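Side-chain contacts in Lin2634 protein (Listeria innocua, PDB 3MZO), which is probably a metal-dependent phosphohydrolase of the HD-domain superfamily, related to 5'-deoxynucleotidases and crystallised with calcium bound: residues B[148-153]-B[158-163]; B[137-142]-B[167-172]; B[5-10]-B[115-120]. One frame throughout, in Å; residues are numbered along the deposited sequence.

Contact 1: B[148-153]-B[158-163]; sequences GEIQKG and IFVEIY
Ile-150 reaches from the last turn of helix 129-151 to the first turns of helix 158-172, and its long branch does most of the touching. CB itself stands off the partner helix. The next atom out, CG1, lies beside the backbone N with chi1 -67°, which aims the branch across the gap, and it meets Phe-159 CB at 4.0 Å. The chain is then extended at chi2, and the terminal CD1 slips past Phe-159 to rest 3.6 Å from Phe-159 O, a van der Waals contact. The same methyl lies 4.1 Å from Val-160 CG2 and 3.9 Å from Tyr-163 CB. A slim, branched aliphatic chain suits this place, since one methyl fits among Phe-159, Val-160 and, one turn on, Tyr-163.

One residue earlier, Glu-149 lays its methylenes over a face of the Phe-159 ring. Its CB sits 4.0 Å from the ring centroid and 16° off the normal, a CH-pi contact, while CG lies above CE1. Ile-158 CG2 covers the opposite face, so the ring is sandwiched between aliphatic groups. The Glu-149 chain folds back at chi2, and its carboxylate, turned 45° from the ring plane, serves other partners: OE1 accepts from Tyr-26 N and Asn-154 ND2, OE2 from Gln-27 N. A glutamate can thus be apolar along its stem and anchor loops with its buried head.

Gly-153 ends the first helix in a Schellman motif, its positive phi turning the chain into the short connection that makes the two helices a hairpin. Helix 201-211 closes over this corner, with Leu-201 on Ile-150 and Leu-204 on Val-160, and helix 177-191 packs against Tyr-163.

Contact 2: B[137-142]-B[167-172]; sequences SDKVDL and LATIYE. With CA (calcium ion), chain K.
The HD-domain metal site and an antiparallel helix pair meet in this contact, because helix 129-151 supplies the final aspartate of the H...HD...D motif, Asp-138, and packs through the next two residues against helix 158-172. The segment axes approach to 9.3 Å at 153° between their N-to-C directions, and the interface is apolar.

Lys-139 contributes its stem. CB lies 3.9 Å from Ile-170 CG1. CG lies 4.0 Å from Thr-169 CG2, and the bend at chi2 (-56°) then brings CE past the same methyl. Threonine suits the position because its two branches part: CG2, anti to the backbone N, meets the lysine methylenes, whereas OG1 hydrogen-bonds to Glu-165 OE2. The other oxygen of that carboxylate, OE1, forms a salt bridge with Lys-139 NZ, so Glu-165 ties together the polar ends of both residues, one turn back along the second helix.

Deeper in, Val-140 CG2 touches Ile-170 CD1 at 3.8 Å, the two side chains crossing at about a right angle. Beta-branched Val-140 offers a compact surface here, and the longer arm of Ile-170 spans the remaining gap. Val-179 and Phe-182 of helix 177-191 also cover Ile-170, while Phe-8 of a neighbouring subunit packs on Val-140.

Asp-138 points into the metal site instead. With chi1 -168° its carboxylate extends from the helix, joining His-34, His-68 and Asp-69 round the calcium ion. The hard, anionic oxygen suits this cation, and Lys-125 NZ forms a salt bridge with Asp-138 OD2. Water 1 completes the ligands seen: calcium is bound by Asp-138 OD1 at 2.6 Å, and the water donates a weak bond to Asp-138 OD2.

Contact 3: B[5-10]-B[115-120]; sequences HQYFQS and PIYRHL
Tyr-7 and Tyr-117 form an edge-to-face aromatic pair that bridges helix 4-13 and helix 114-121 within the all-helical HD-domain fold. In the stack, the edge of Tyr-117 is turned toward the face of Tyr-7; the centroids are 5.2 Å apart and the planes stand at 62°. Tyr-117 CE2 makes the closest approaches, 3.8 Å from Tyr-7 CZ and 3.7 Å from Tyr-7 OH. Even the nearest CA atoms, those of Tyr-7 and Tyr-117, are 10.8 Å apart, so long side chains span the distance between these segments. With CG anti to the backbone N (chi1 165°), Tyr-7 extends its ring across that distance.

Apolar contacts complete the setting of Tyr-117: Leu-120 CD1 lies over one face of its ring, one turn on, and Phe-44 of a neighbouring subunit also packs on it. The same subunit takes both imidazole nitrogens of His-5, through Tyr-144 OH and Glu-193 OE2, so the pair lies beside a subunit interface.

Polar contact goes through solvent. Tyrosine suits both places because each ring carries a hydroxyl at its end: water 2, in the plane of the Tyr-117 ring, hydrogen-bonds at 2.7 Å to both Tyr-7 OH and Tyr-117 OH.

Contacts 1 and 2 join the same two helices, 129-151 and 158-172: contact 1 near their connecting turn, contact 2 farther along and closer to the centre of the chain. They touch through Ile-162 CG2 and Leu-142 CG, 3.5 Å apart. Contact 3 joins different helices and lies on the opposite side of the chain's centre from contact 1, its centre about 28 Å from that of contact 2. Both touching residues of contact 3 are buried, as are most of those in contact 1, while contact 2 is partly buried and adjoins the metal site. Aliphatic packing serves both hairpin contacts, with CH-pi added near the turn; the more widely spaced helices of contact 3 rely on paired rings and a water.

Contact 1: B[148-153]-B[158-163]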
# COMPACT_ATOMS: atom_id res chain seq x y z
N GLY B 148 15.25 5.01 -14.76
CA GLY B 148 15.02 5.38 -13.38
C GLY B 148 15.45 4.26 -12.46
O GLY B 148 16.13 4.50 -11.48
N GLU B 149 15.05 3.03 -12.78
CA GLU B 149 15.42 1.88 -11.96
C GLU B 149 16.93 1.63 -11.93
O GLU B 149 17.51 1.35 -10.86
CB GLU B 149 14.63 0.64 -12.42
CG GLU B 149 13.09 0.80 -12.21
CD GLU B 149 12.69 1.03 -10.74
OE1 GLU B 149 13.22 0.33 -9.86
OE2 GLU B 149 11.81 1.88 -10.47
N ILE B 150 17.58 1.77 -13.08
CA ILE B 150 19.01 1.53 -13.18
C ILE B 150 19.79 2.57 -12.40
O ILE B 150 20.77 2.25 -11.72
CB ILE B 150 19.46 1.55 -14.65
CG1 ILE B 150 18.87 0.36 -15.39
CG2 ILE B 150 20.99 1.54 -14.75
CD1 ILE B 150 18.82 0.55 -16.90
N GLN B 151 19.34 3.81 -12.49
CA GLN B 151 19.88 4.93 -11.72
C GLN B 151 19.85 4.63 -10.23
O GLN B 151 20.80 4.95 -9.52
CB GLN B 151 19.04 6.18 -11.94
CG GLN B 151 19.82 7.37 -12.35
CD GLN B 151 18.93 8.57 -12.62
OE1 GLN B 151 17.76 8.44 -13.04
NE2 GLN B 151 19.47 9.76 -12.36
N LYS B 152 18.76 4.02 -9.78
CA LYS B 152 18.58 3.70 -8.35
C LYS B 152 19.28 2.42 -7.94
O LYS B 152 19.23 2.01 -6.78
CB LYS B 152 17.09 3.65 -8.01
CG LYS B 152 16.36 4.95 -8.18
CD LYS B 152 14.86 4.76 -7.83
CE LYS B 152 14.04 5.99 -7.88
NZ LYS B 152 13.82 6.46 -9.30
N GLY B 153 19.97 1.79 -8.88
CA GLY B 153 20.74 0.58 -8.62
C GLY B 153 19.85 -0.65 -8.41
O GLY B 153 20.21 -1.53 -7.66
N ILE B 158 17.00 -7.25 -15.65
CA ILE B 158 15.93 -7.03 -16.60
C ILE B 158 15.87 -5.55 -17.03
O ILE B 158 15.64 -5.25 -18.19
CB ILE B 158 14.54 -7.50 -16.05
CG1 ILE B 158 13.54 -7.67 -17.19
CG2 ILE B 158 13.93 -6.52 -15.05
CD1 ILE B 158 13.92 -8.77 -18.16
N PHE B 159 16.12 -4.62 -16.12
CA PHE B 159 16.01 -3.19 -16.46
C PHE B 159 17.06 -2.72 -17.47
O PHE B 159 16.72 -1.95 -18.39
CB PHE B 159 15.98 -2.36 -15.18
CG PHE B 159 14.79 -2.68 -14.34
CD1 PHE B 159 13.52 -2.30 -14.76
CD2 PHE B 159 14.92 -3.41 -13.19
CE1 PHE B 159 12.40 -2.63 -14.00
CE2 PHE B 159 13.79 -3.75 -12.44
CZ PHE B 159 12.54 -3.34 -12.85
N VAL B 160 18.28 -3.23 -17.37
CA VAL B 160 19.32 -2.94 -18.36
C VAL B 160 18.91 -3.50 -19.72
O VAL B 160 19.13 -2.87 -20.77
CB VAL B 160 20.67 -3.56 -17.96
CG1 VAL B 160 21.61 -3.70 -19.19
CG2 VAL B 160 21.31 -2.71 -16.85
N GLU B 161 18.29 -4.67 -19.70
CA GLU B 161 17.82 -5.31 -20.92
C GLU B 161 16.69 -4.53 -21.58
O GLU B 161 16.65 -4.40 -22.81
CB GLU B 161 17.38 -6.76 -20.66
CG GLU B 161 18.52 -7.70 -20.28
CD GLU B 161 18.02 -8.99 -19.58
OE1 GLU B 161 16.82 -9.36 -19.74
OE2 GLU B 161 18.83 -9.63 -18.86
N ILE B 162 15.77 -4.02 -20.77
CA ILE B 162 14.66 -3.20 -21.28
C ILE B 162 15.20 -1.89 -21.91
O ILE B 162 14.78 -1.49 -22.98
CB ILE B 162 13.65 -2.87 -20.12
CG1 ILE B 162 12.92 -4.15 -19.65
CG2 ILE B 162 12.63 -1.80 -20.57
CD1 ILE B 162 12.28 -4.06 -18.26
N TYR B 163 16.11 -1.24 -21.21
CA TYR B 163 16.71 -0.01 -21.66
C TYR B 163 17.40 -0.23 -23.02
O TYR B 163 17.22 0.54 -23.98
CB TYR B 163 17.71 0.48 -20.60
CG TYR B 163 18.49 1.71 -20.98
CD1 TYR B 163 19.71 1.60 -21.67
CD2 TYR B 163 18.02 2.98 -20.68
CE1 TYR B 163 20.44 2.73 -22.03
CE2 TYR B 163 18.74 4.12 -21.03
CZ TYR B 163 19.95 3.99 -21.71
OH TYR B 163 20.66 5.11 -22.06

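Contact 2: B[137-142]-B[167-172]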
# COMPACT_ATOMS: atom_id res chain seq x y z
N SER B 137 7.40 7.06 -28.92
CA SER B 137 6.98 7.66 -27.64
C SER B 137 6.80 6.64 -26.51
O SER B 137 7.17 6.89 -25.36
CB SER B 137 5.67 8.47 -27.86
OG SER B 137 5.92 9.60 -28.69
N ASP B 138 6.21 5.50 -26.87
CA ASP B 138 6.07 4.35 -25.99
C ASP B 138 7.47 3.83 -25.55
O ASP B 138 7.71 3.59 -24.36
CB ASP B 138 5.29 3.28 -26.76
CG ASP B 138 4.81 2.13 -25.88
OD1 ASP B 138 4.78 2.28 -24.64
OD2 ASP B 138 4.45 1.08 -26.46
N LYS B 139 8.40 3.70 -26.49
CA LYS B 139 9.76 3.28 -26.15
C LYS B 139 10.50 4.32 -25.33
O LYS B 139 11.28 3.97 -24.47
CB LYS B 139 10.58 2.91 -27.39
CG LYS B 139 10.07 1.70 -28.16
CD LYS B 139 9.94 0.44 -27.32
CE LYS B 139 9.37 -0.71 -28.15
NZ LYS B 139 9.48 -1.95 -27.41
N VAL B 140 10.26 5.59 -25.58
CA VAL B 140 10.87 6.63 -24.74
C VAL B 140 10.39 6.48 -23.30
O VAL B 140 11.20 6.64 -22.38
CB VAL B 140 10.65 8.06 -25.27
CG1 VAL B 140 11.00 9.07 -24.19
CG2 VAL B 140 11.48 8.28 -26.54
N ASP B 141 9.11 6.20 -23.08
CA ASP B 141 8.63 6.09 -21.69
C ASP B 141 9.25 4.85 -21.02
O ASP B 141 9.65 4.90 -19.87
CB ASP B 141 7.11 6.04 -21.56
CG ASP B 141 6.64 6.07 -20.10
OD1 ASP B 141 7.08 6.94 -19.34
OD2 ASP B 141 5.86 5.19 -19.68
N LEU B 142 9.34 3.76 -21.77
CA LEU B 142 9.96 2.53 -21.30
C LEU B 142 11.43 2.79 -20.96
O LEU B 142 11.97 2.28 -19.97
CB LEU B 142 9.82 1.49 -22.38
CG LEU B 142 9.97 0.01 -22.05
CD1 LEU B 142 8.95 -0.47 -21.01
CD2 LEU B 142 9.85 -0.77 -23.36
N LEU B 167 16.25 1.62 -26.44
CA LEU B 167 17.14 2.46 -27.22
C LEU B 167 17.43 1.90 -28.63
O LEU B 167 17.35 2.62 -29.63
CB LEU B 167 18.44 2.74 -26.45
CG LEU B 167 19.34 3.86 -27.00
CD1 LEU B 167 18.61 5.26 -27.18
CD2 LEU B 167 20.55 3.98 -26.09
N ALA B 168 17.73 0.61 -28.71
CA ALA B 168 17.92 -0.06 -30.00
C ALA B 168 16.75 0.25 -30.93
O ALA B 168 16.96 0.67 -32.06
CB ALA B 168 18.05 -1.57 -29.80
N THR B 169 15.53 0.06 -30.45
CA THR B 169 14.35 0.34 -31.26
C THR B 169 14.23 1.83 -31.66
O THR B 169 14.02 2.13 -32.82
CB THR B 169 13.09 -0.12 -30.53
OG1 THR B 169 13.27 -1.49 -30.19
CG2 THR B 169 11.84 0.01 -31.38
N ILE B 170 14.41 2.75 -30.71
CA ILE B 170 14.42 4.17 -31.04
C ILE B 170 15.40 4.47 -32.21
O ILE B 170 15.09 5.27 -33.11
CB ILE B 170 14.74 5.04 -29.77
CG1 ILE B 170 13.58 4.97 -28.78
CG2 ILE B 170 15.00 6.49 -30.14
CD1 ILE B 170 13.90 5.50 -27.40
N TYR B 171 16.57 3.83 -32.20
CA TYR B 171 17.56 4.03 -33.27
C TYR B 171 17.09 3.62 -34.64
O TYR B 171 17.58 4.16 -35.61
CB TYR B 171 18.85 3.27 -33.02
CG TYR B 171 19.88 4.13 -32.40
CD1 TYR B 171 20.57 5.08 -33.16
CD2 TYR B 171 20.16 4.02 -31.05
CE1 TYR B 171 21.52 5.90 -32.59
CE2 TYR B 171 21.12 4.82 -30.46
CZ TYR B 171 21.79 5.76 -31.23
OH TYR B 171 22.74 6.55 -30.61
N GLU B 172 16.18 2.65 -34.71
CA GLU B 172 15.59 2.20 -35.98
C GLU B 172 14.84 3.34 -36.66
O GLU B 172 14.59 3.31 -37.86
CB GLU B 172 14.57 1.06 -35.77
CG GLU B 172 15.13 -0.29 -35.31
CD GLU B 172 14.05 -1.35 -35.17
OE1 GLU B 172 12.96 -1.21 -35.78
OE2 GLU B 172 14.27 -2.33 -34.45
CA CA K . 2.66 0.87 -24.10
O HOH W 1 1.71 -0.85 -25.85

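Contact 3: B[5-10]-B[115-120]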
# COMPACT_ATOMS: atom_id res chain seq x y z
N HIS B 5 -21.36 5.47 -19.25
CA HIS B 5 -21.10 5.49 -17.80
C HIS B 5 -20.11 4.40 -17.41
O HIS B 5 -19.11 4.68 -16.73
CB HIS B 5 -22.40 5.34 -17.03
CG HIS B 5 -22.21 4.97 -15.60
ND1 HIS B 5 -21.62 5.81 -14.68
CD2 HIS B 5 -22.49 3.82 -14.94
CE1 HIS B 5 -21.58 5.21 -13.51
NE2 HIS B 5 -22.10 4.00 -13.64
N GLN B 6 -20.34 3.20 -17.90
CA GLN B 6 -19.47 2.06 -17.60
C GLN B 6 -18.08 2.33 -18.17
O GLN B 6 -17.07 2.01 -17.56
CB GLN B 6 -20.01 0.74 -18.20
CG GLN B 6 -21.48 0.43 -17.92
CD GLN B 6 -21.79 0.12 -16.46
OE1 GLN B 6 -20.90 -0.29 -15.70
NE2 GLN B 6 -23.06 0.30 -16.06
N TYR B 7 -18.03 2.92 -19.34
CA TYR B 7 -16.75 3.22 -19.97
C TYR B 7 -15.98 4.26 -19.13
O TYR B 7 -14.77 4.11 -18.92
CB TYR B 7 -16.98 3.76 -21.39
CG TYR B 7 -15.75 4.42 -21.96
CD1 TYR B 7 -14.66 3.66 -22.36
CD2 TYR B 7 -15.66 5.81 -22.08
CE1 TYR B 7 -13.51 4.26 -22.88
CE2 TYR B 7 -14.50 6.43 -22.57
CZ TYR B 7 -13.43 5.64 -22.98
OH TYR B 7 -12.30 6.21 -23.48
N PHE B 8 -16.68 5.30 -18.66
CA PHE B 8 -16.05 6.31 -17.81
C PHE B 8 -15.51 5.69 -16.51
O PHE B 8 -14.43 6.05 -16.05
CB PHE B 8 -17.03 7.47 -17.49
CG PHE B 8 -17.25 8.46 -18.64
CD1 PHE B 8 -16.50 8.44 -19.79
CD2 PHE B 8 -18.18 9.47 -18.49
CE1 PHE B 8 -16.72 9.38 -20.80
CE2 PHE B 8 -18.41 10.40 -19.47
CZ PHE B 8 -17.67 10.37 -20.63
N GLN B 9 -16.26 4.74 -15.93
CA GLN B 9 -15.79 4.09 -14.68
C GLN B 9 -14.56 3.30 -14.97
O GLN B 9 -13.64 3.31 -14.16
CB GLN B 9 -16.80 3.13 -14.09
CG GLN B 9 -17.98 3.80 -13.48
CD GLN B 9 -18.96 2.79 -13.00
OE1 GLN B 9 -19.35 1.87 -13.73
NE2 GLN B 9 -19.37 2.94 -11.76
N SER B 10 -14.53 2.65 -16.13
CA SER B 10 -13.40 1.81 -16.52
C SER B 10 -12.09 2.59 -16.55
O SER B 10 -11.01 2.01 -16.37
CB SER B 10 -13.62 1.17 -17.88
OG SER B 10 -13.32 2.08 -18.94
N PRO B 115 -18.40 2.38 -33.90
CA PRO B 115 -17.42 2.60 -34.97
C PRO B 115 -16.27 3.48 -34.54
O PRO B 115 -15.10 3.14 -34.79
CB PRO B 115 -18.25 3.25 -36.09
CG PRO B 115 -19.64 2.66 -35.92
CD PRO B 115 -19.78 2.66 -34.37
N ILE B 116 -16.58 4.56 -33.82
CA ILE B 116 -15.55 5.48 -33.39
C ILE B 116 -14.59 4.80 -32.39
O ILE B 116 -13.37 4.90 -32.54
CB ILE B 116 -16.17 6.80 -32.87
CG1 ILE B 116 -15.17 7.95 -33.02
CG2 ILE B 116 -16.64 6.66 -31.45
CD1 ILE B 116 -15.59 9.22 -32.31
N TYR B 117 -15.13 4.03 -31.43
CA TYR B 117 -14.32 3.25 -30.50
C TYR B 117 -13.51 2.11 -31.15
O TYR B 117 -12.38 1.83 -30.72
CB TYR B 117 -15.12 2.86 -29.23
CG TYR B 117 -15.17 4.09 -28.35
CD1 TYR B 117 -16.19 5.04 -28.50
CD2 TYR B 117 -14.10 4.40 -27.47
CE1 TYR B 117 -16.18 6.22 -27.76
CE2 TYR B 117 -14.09 5.59 -26.70
CZ TYR B 117 -15.13 6.51 -26.87
OH TYR B 117 -15.14 7.70 -26.17
N ARG B 118 -14.05 1.47 -32.20
CA ARG B 118 -13.24 0.53 -33.00
C ARG B 118 -12.02 1.24 -33.63
O ARG B 118 -10.90 0.73 -33.63
CB ARG B 118 -14.07 -0.15 -34.11
CG ARG B 118 -14.96 -1.25 -33.57
CD ARG B 118 -15.65 -2.10 -34.63
NE ARG B 118 -16.99 -2.44 -34.15
CZ ARG B 118 -17.27 -3.28 -33.14
NH1 ARG B 118 -16.31 -3.94 -32.48
NH2 ARG B 118 -18.54 -3.47 -32.78
N HIS B 119 -12.25 2.43 -34.14
CA HIS B 119 -11.15 3.23 -34.66
C HIS B 119 -10.16 3.67 -33.55
O HIS B 119 -8.93 3.59 -33.73
CB HIS B 119 -11.69 4.46 -35.37
CG HIS B 119 -10.63 5.43 -35.75
ND1 HIS B 119 -9.78 5.21 -36.82
CD2 HIS B 119 -10.25 6.60 -35.20
CE1 HIS B 119 -8.92 6.22 -36.91
NE2 HIS B 119 -9.20 7.08 -35.94
N LEU B 120 -10.69 4.15 -32.43
CA LEU B 120 -9.85 4.64 -31.35
C LEU B 120 -8.99 3.55 -30.73
O LEU B 120 -7.89 3.83 -30.29
CB LEU B 120 -10.72 5.31 -30.26
CG LEU B 120 -11.40 6.64 -30.61
CD1 LEU B 120 -12.21 7.18 -29.41
CD2 LEU B 120 -10.37 7.67 -31.05
O HOH W 2 -12.85 8.37 -25.00